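Local coordinates for protein GTPase HflX (Sulfolobus solfataricus P2, PDB 2QTF) that hydrolyses GTP and associates with the large (50S) ribosomal subunit, with a possible role in protein synthesis or ribosome biogenesis, at residues Asn38-Gln49 with Arg69-Leu78. Numbering follows the deposited sequence.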
loop_
_atom_site.group_PDB
_atom_site.type_symbol
_atom_site.label_atom_id
_atom_site.label_comp_id
_atom_site.label_asym_id
_atom_site.label_seq_id
_atom_site.Cartn_x
_atom_site.Cartn_y
_atom_site.Cartn_z
ATOM N N ASN A 38 23.043 7.301 -15.629
ATOM C CA ASN A 38 23.373 8.468 -16.453
ATOM C C ASN A 38 23.309 9.747 -15.584
ATOM O O ASN A 38 22.345 9.981 -14.861
ATOM C CB ASN A 38 22.413 8.478 -17.695
ATOM C CG ASN A 38 22.696 9.567 -18.644
ATOM O OD1 ASN A 38 22.551 10.714 -18.286
ATOM N ND2 ASN A 38 22.989 9.223 -19.943
ATOM N N VAL A 39 24.319 10.616 -15.698
ATOM C CA VAL A 39 24.423 11.764 -14.804
ATOM C C VAL A 39 23.253 12.711 -14.937
ATOM O O VAL A 39 22.796 13.307 -13.936
ATOM C CB VAL A 39 25.718 12.573 -15.070
ATOM C CG1 VAL A 39 25.826 13.692 -14.041
ATOM C CG2 VAL A 39 26.985 11.636 -15.031
ATOM N N LYS A 40 22.763 12.863 -16.168
ATOM C CA LYS A 40 21.611 13.696 -16.398
ATOM C C LYS A 40 20.303 12.963 -16.235
ATOM O O LYS A 40 19.392 13.499 -15.608
ATOM C CB LYS A 40 21.636 14.363 -17.785
ATOM C CG LYS A 40 22.875 15.247 -18.051
ATOM C CD LYS A 40 22.875 15.727 -19.517
ATOM C CE LYS A 40 21.616 16.662 -19.853
ATOM N NZ LYS A 40 21.446 17.208 -21.290
ATOM N N PHE A 41 20.177 11.760 -16.804
ATOM C CA PHE A 41 18.851 11.175 -16.954
ATOM C C PHE A 41 18.633 9.968 -16.098
ATOM O O PHE A 41 17.564 9.320 -16.155
ATOM C CB PHE A 41 18.688 10.772 -18.412
ATOM C CG PHE A 41 18.849 11.947 -19.368
ATOM C CD1 PHE A 41 17.832 12.895 -19.506
ATOM C CD2 PHE A 41 20.047 12.080 -20.095
ATOM C CE1 PHE A 41 17.947 14.036 -20.433
ATOM C CE2 PHE A 41 20.212 13.151 -20.977
ATOM C CZ PHE A 41 19.158 14.151 -21.172
ATOM N N TYR A 42 19.673 9.604 -15.366
ATOM C CA TYR A 42 19.626 8.370 -14.514
ATOM C C TYR A 42 19.540 7.088 -15.371
ATOM O O TYR A 42 20.502 6.229 -15.423
ATOM C CB TYR A 42 18.430 8.435 -13.440
ATOM C CG TYR A 42 18.519 7.244 -12.516
ATOM C CD1 TYR A 42 19.486 7.221 -11.512
ATOM C CD2 TYR A 42 17.847 6.125 -12.766
ATOM C CE1 TYR A 42 19.655 6.104 -10.727
ATOM C CE2 TYR A 42 17.971 4.962 -11.970
ATOM C CZ TYR A 42 18.905 4.972 -10.981
ATOM O OH TYR A 42 19.082 3.857 -10.222
ATOM N N ILE A 43 18.392 6.887 -16.035
ATOM C CA ILE A 43 18.311 5.790 -16.966
ATOM C C ILE A 43 19.059 6.172 -18.282
ATOM O O ILE A 43 19.414 7.316 -18.445
ATOM C CB ILE A 43 16.830 5.324 -17.281
ATOM C CG1 ILE A 43 16.067 6.413 -17.951
ATOM C CG2 ILE A 43 16.114 4.878 -15.892
ATOM C CD1 ILE A 43 14.662 5.920 -18.573
ATOM N N GLN A 44 19.241 5.226 -19.182
ATOM C CA GLN A 44 20.007 5.502 -20.403
ATOM C C GLN A 44 19.175 6.349 -21.354
ATOM O O GLN A 44 17.924 6.299 -21.341
ATOM C CB GLN A 44 20.476 4.169 -21.041
ATOM C CG GLN A 44 21.673 3.409 -20.166
ATOM C CD GLN A 44 22.762 4.320 -19.426
ATOM O OE1 GLN A 44 23.388 5.218 -20.025
ATOM N NE2 GLN A 44 22.931 4.104 -18.077
ATOM N N TYR A 45 19.862 7.225 -22.115
ATOM C CA TYR A 45 19.164 8.171 -22.920
ATOM C C TYR A 45 18.307 7.509 -23.978
ATOM O O TYR A 45 17.195 7.921 -24.243
ATOM C CB TYR A 45 20.215 9.060 -23.538
ATOM C CG TYR A 45 19.679 10.202 -24.384
ATOM C CD1 TYR A 45 19.147 11.342 -23.780
ATOM C CD2 TYR A 45 19.789 10.175 -25.820
ATOM C CE1 TYR A 45 18.728 12.393 -24.520
ATOM C CE2 TYR A 45 19.315 11.252 -26.587
ATOM C CZ TYR A 45 18.849 12.388 -25.949
ATOM O OH TYR A 45 18.355 13.548 -26.573
ATOM N N ASP A 46 18.791 6.445 -24.588
ATOM C CA ASP A 46 17.999 5.796 -25.616
ATOM C C ASP A 46 16.724 5.121 -25.009
ATOM O O ASP A 46 15.658 5.187 -25.609
ATOM C CB ASP A 46 18.785 4.725 -26.378
ATOM C CG ASP A 46 19.501 3.711 -25.484
ATOM O OD1 ASP A 46 19.337 3.578 -24.248
ATOM O OD2 ASP A 46 20.293 2.935 -26.059
ATOM N N LYS A 47 16.849 4.477 -23.856
ATOM C CA LYS A 47 15.639 3.967 -23.198
ATOM C C LYS A 47 14.631 5.103 -22.883
ATOM O O LYS A 47 13.395 4.986 -23.029
ATOM C CB LYS A 47 16.077 3.141 -21.942
ATOM C CG LYS A 47 14.932 2.420 -21.344
ATOM C CD LYS A 47 14.128 1.553 -22.302
ATOM C CE LYS A 47 14.845 0.258 -22.720
ATOM N NZ LYS A 47 13.878 -0.728 -23.501
ATOM N N LEU A 48 15.154 6.215 -22.428
ATOM C CA LEU A 48 14.281 7.372 -22.150
ATOM C C LEU A 48 13.529 7.825 -23.413
ATOM O O LEU A 48 12.350 8.210 -23.363
ATOM C CB LEU A 48 15.138 8.507 -21.583
ATOM C CG LEU A 48 14.389 9.768 -21.050
ATOM C CD1 LEU A 48 13.278 9.172 -20.033
ATOM C CD2 LEU A 48 15.419 10.559 -20.260
ATOM N N GLN A 49 14.218 7.786 -24.559
ATOM C CA GLN A 49 13.587 8.184 -25.844
ATOM C C GLN A 49 12.548 7.184 -26.223
ATOM O O GLN A 49 11.470 7.554 -26.725
ATOM C CB GLN A 49 14.576 8.350 -27.051
ATOM C CG GLN A 49 15.666 9.389 -26.794
ATOM C CD GLN A 49 15.148 10.700 -26.324
ATOM O OE1 GLN A 49 14.236 11.269 -26.918
ATOM N NE2 GLN A 49 15.696 11.209 -25.223
ATOM N N ARG A 69 18.499 16.807 -10.033
ATOM C CA ARG A 69 18.864 17.109 -11.432
ATOM C C ARG A 69 18.288 15.977 -12.339
ATOM O O ARG A 69 17.918 16.230 -13.481
ATOM C CB ARG A 69 20.385 17.241 -11.565
ATOM C CG ARG A 69 21.065 15.893 -11.385
ATOM C CD ARG A 69 22.557 15.869 -11.933
ATOM N NE ARG A 69 23.249 14.665 -11.451
ATOM C CZ ARG A 69 23.672 14.482 -10.204
ATOM N NH1 ARG A 69 23.487 15.433 -9.269
ATOM N NH2 ARG A 69 24.288 13.337 -9.905
ATOM N N HIS A 70 18.171 14.753 -11.796
ATOM C CA HIS A 70 17.478 13.705 -12.538
ATOM C C HIS A 70 16.019 14.016 -12.799
ATOM O O HIS A 70 15.534 13.885 -13.940
ATOM C CB HIS A 70 17.531 12.380 -11.842
ATOM C CG HIS A 70 18.901 11.859 -11.638
ATOM N ND1 HIS A 70 19.909 12.003 -12.571
ATOM C CD2 HIS A 70 19.417 11.145 -10.638
ATOM C CE1 HIS A 70 20.987 11.379 -12.153
ATOM N NE2 HIS A 70 20.724 10.865 -10.977
ATOM N N PHE A 71 15.282 14.415 -11.768
ATOM C CA PHE A 71 13.899 14.863 -12.067
ATOM C C PHE A 71 13.821 15.947 -13.139
ATOM O O PHE A 71 12.908 15.943 -13.985
ATOM C CB PHE A 71 13.181 15.397 -10.826
ATOM C CG PHE A 71 12.562 14.308 -9.977
ATOM C CD1 PHE A 71 11.385 13.670 -10.381
ATOM C CD2 PHE A 71 13.163 13.942 -8.768
ATOM C CE1 PHE A 71 10.816 12.651 -9.577
ATOM C CE2 PHE A 71 12.602 12.902 -7.957
ATOM C CZ PHE A 71 11.471 12.242 -8.391
ATOM N N ILE A 72 14.662 16.973 -13.029
ATOM C CA ILE A 72 14.566 18.064 -13.977
ATOM C C ILE A 72 14.729 17.567 -15.401
ATOM O O ILE A 72 13.905 17.925 -16.274
ATOM C CB ILE A 72 15.621 19.208 -13.694
ATOM C CG1 ILE A 72 15.158 20.007 -12.437
ATOM C CG2 ILE A 72 15.736 20.234 -14.957
ATOM C CD1 ILE A 72 16.322 20.422 -11.501
ATOM N N ASN A 73 15.735 16.714 -15.627
ATOM C CA ASN A 73 16.113 16.264 -16.952
ATOM C C ASN A 73 15.113 15.222 -17.476
ATOM O O ASN A 73 14.641 15.386 -18.588
ATOM C CB ASN A 73 17.492 15.658 -16.886
ATOM C CG ASN A 73 18.570 16.736 -16.768
ATOM O OD1 ASN A 73 19.489 16.650 -15.956
ATOM N ND2 ASN A 73 18.362 17.791 -17.475
ATOM N N ILE A 74 14.731 14.225 -16.640
ATOM C CA ILE A 74 13.662 13.244 -17.033
ATOM C C ILE A 74 12.324 13.914 -17.360
ATOM O O ILE A 74 11.734 13.581 -18.386
ATOM C CB ILE A 74 13.483 12.159 -15.984
ATOM C CG1 ILE A 74 14.856 11.494 -15.737
ATOM C CG2 ILE A 74 12.322 11.251 -16.313
ATOM C CD1 ILE A 74 14.782 10.431 -14.579
ATOM N N ARG A 75 11.848 14.856 -16.512
ATOM C CA ARG A 75 10.523 15.473 -16.744
ATOM C C ARG A 75 10.519 16.279 -18.020
ATOM O O ARG A 75 9.505 16.337 -18.711
ATOM C CB ARG A 75 10.147 16.439 -15.609
ATOM C CG ARG A 75 9.851 15.666 -14.275
ATOM C CD ARG A 75 9.582 16.756 -13.172
ATOM N NE ARG A 75 9.119 16.121 -11.913
ATOM C CZ ARG A 75 9.023 16.797 -10.761
ATOM N NH1 ARG A 75 9.407 18.081 -10.745
ATOM N NH2 ARG A 75 8.496 16.189 -9.683
ATOM N N ARG A 76 11.651 16.937 -18.307
ATOM C CA ARG A 76 11.758 17.667 -19.630
ATOM C C ARG A 76 11.620 16.726 -20.817
ATOM O O ARG A 76 10.745 16.927 -21.640
ATOM C CB ARG A 76 13.083 18.460 -19.733
ATOM C CG ARG A 76 13.163 19.226 -21.140
ATOM C CD ARG A 76 14.638 19.767 -21.325
ATOM N NE ARG A 76 15.619 18.673 -21.386
ATOM C CZ ARG A 76 16.549 18.438 -20.478
ATOM N NH1 ARG A 76 16.673 19.175 -19.369
ATOM N NH2 ARG A 76 17.349 17.445 -20.677
ATOM N N GLU A 77 12.368 15.634 -20.838
ATOM C CA GLU A 77 12.337 14.735 -21.947
ATOM C C GLU A 77 10.972 14.108 -22.129
ATOM O O GLU A 77 10.558 13.862 -23.258
ATOM C CB GLU A 77 13.292 13.582 -21.673
ATOM C CG GLU A 77 14.713 13.986 -21.640
ATOM C CD GLU A 77 15.097 14.851 -22.874
ATOM O OE1 GLU A 77 14.861 14.405 -24.048
ATOM O OE2 GLU A 77 15.539 16.016 -22.619
ATOM N N LEU A 78 10.265 13.851 -21.009
ATOM C CA LEU A 78 9.049 13.033 -21.041
ATOM C C LEU A 78 7.929 13.862 -21.529
ATOM O O LEU A 78 6.886 13.302 -21.863
ATOM C CB LEU A 78 8.719 12.416 -19.672
ATOM C CG LEU A 78 9.630 11.222 -19.379
ATOM C CD1 LEU A 78 9.222 10.535 -18.066
ATOM C CD2 LEU A 78 9.659 10.222 -20.505
#
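The carbonyl oxygen of Val-39 accepts a hydrogen bond from Arg-69 NE, 2.9 Å away and lying in the plane of the guanidinium group. It is a bent bond, the donor a little out of the carbonyl plane. An arginine suits this partly exposed edge because its chain, extended from CG to NE, carries the donor out to a loop carbonyl. At the next residue of each segment, His-70 ND1 points almost straight (172°) at Lys-40 O in a long, weak bond of 3.4 Å. The imidazole also serves as a flat platform: Tyr-42 CB sits over the centre of its face, 3.9 Å from the centroid. The tyrosine ring, CG anti to the backbone N (chi1 -174°), turns an edge toward that same ring with the planes 70° apart. A leucine in place of this histidine would probably leave Lys-40 O without this donor and Tyr-42 CB without its flat aromatic surface. Asn-38 closes the loop from within, its OD1 accepting from Phe-41 N at 3.0 Å in an Asx motif. Here the loop entering helix 45-52 is laid on helix 68-78; the two elements come before and after strand 59-62 of the four-stranded parallel sheet in the N-terminal region, and both lean on it, through Tyr-42 and Ile-74 among others. Phe-41 brings a broad apolar ring against the helix, CE1 lying 3.5 Å from Glu-77 CG, while CD1 meets Asn-73 CB. Glu-77 suits a boundary position: its CB and CG lie against Leu-48, while OE2 takes Arg-76 NE in a salt bridge and OE1 pairs with Lys-52. Deeper in, two buried leucines meet, Leu-48 CD1 lying 3.8 Å from Leu-78 CD2.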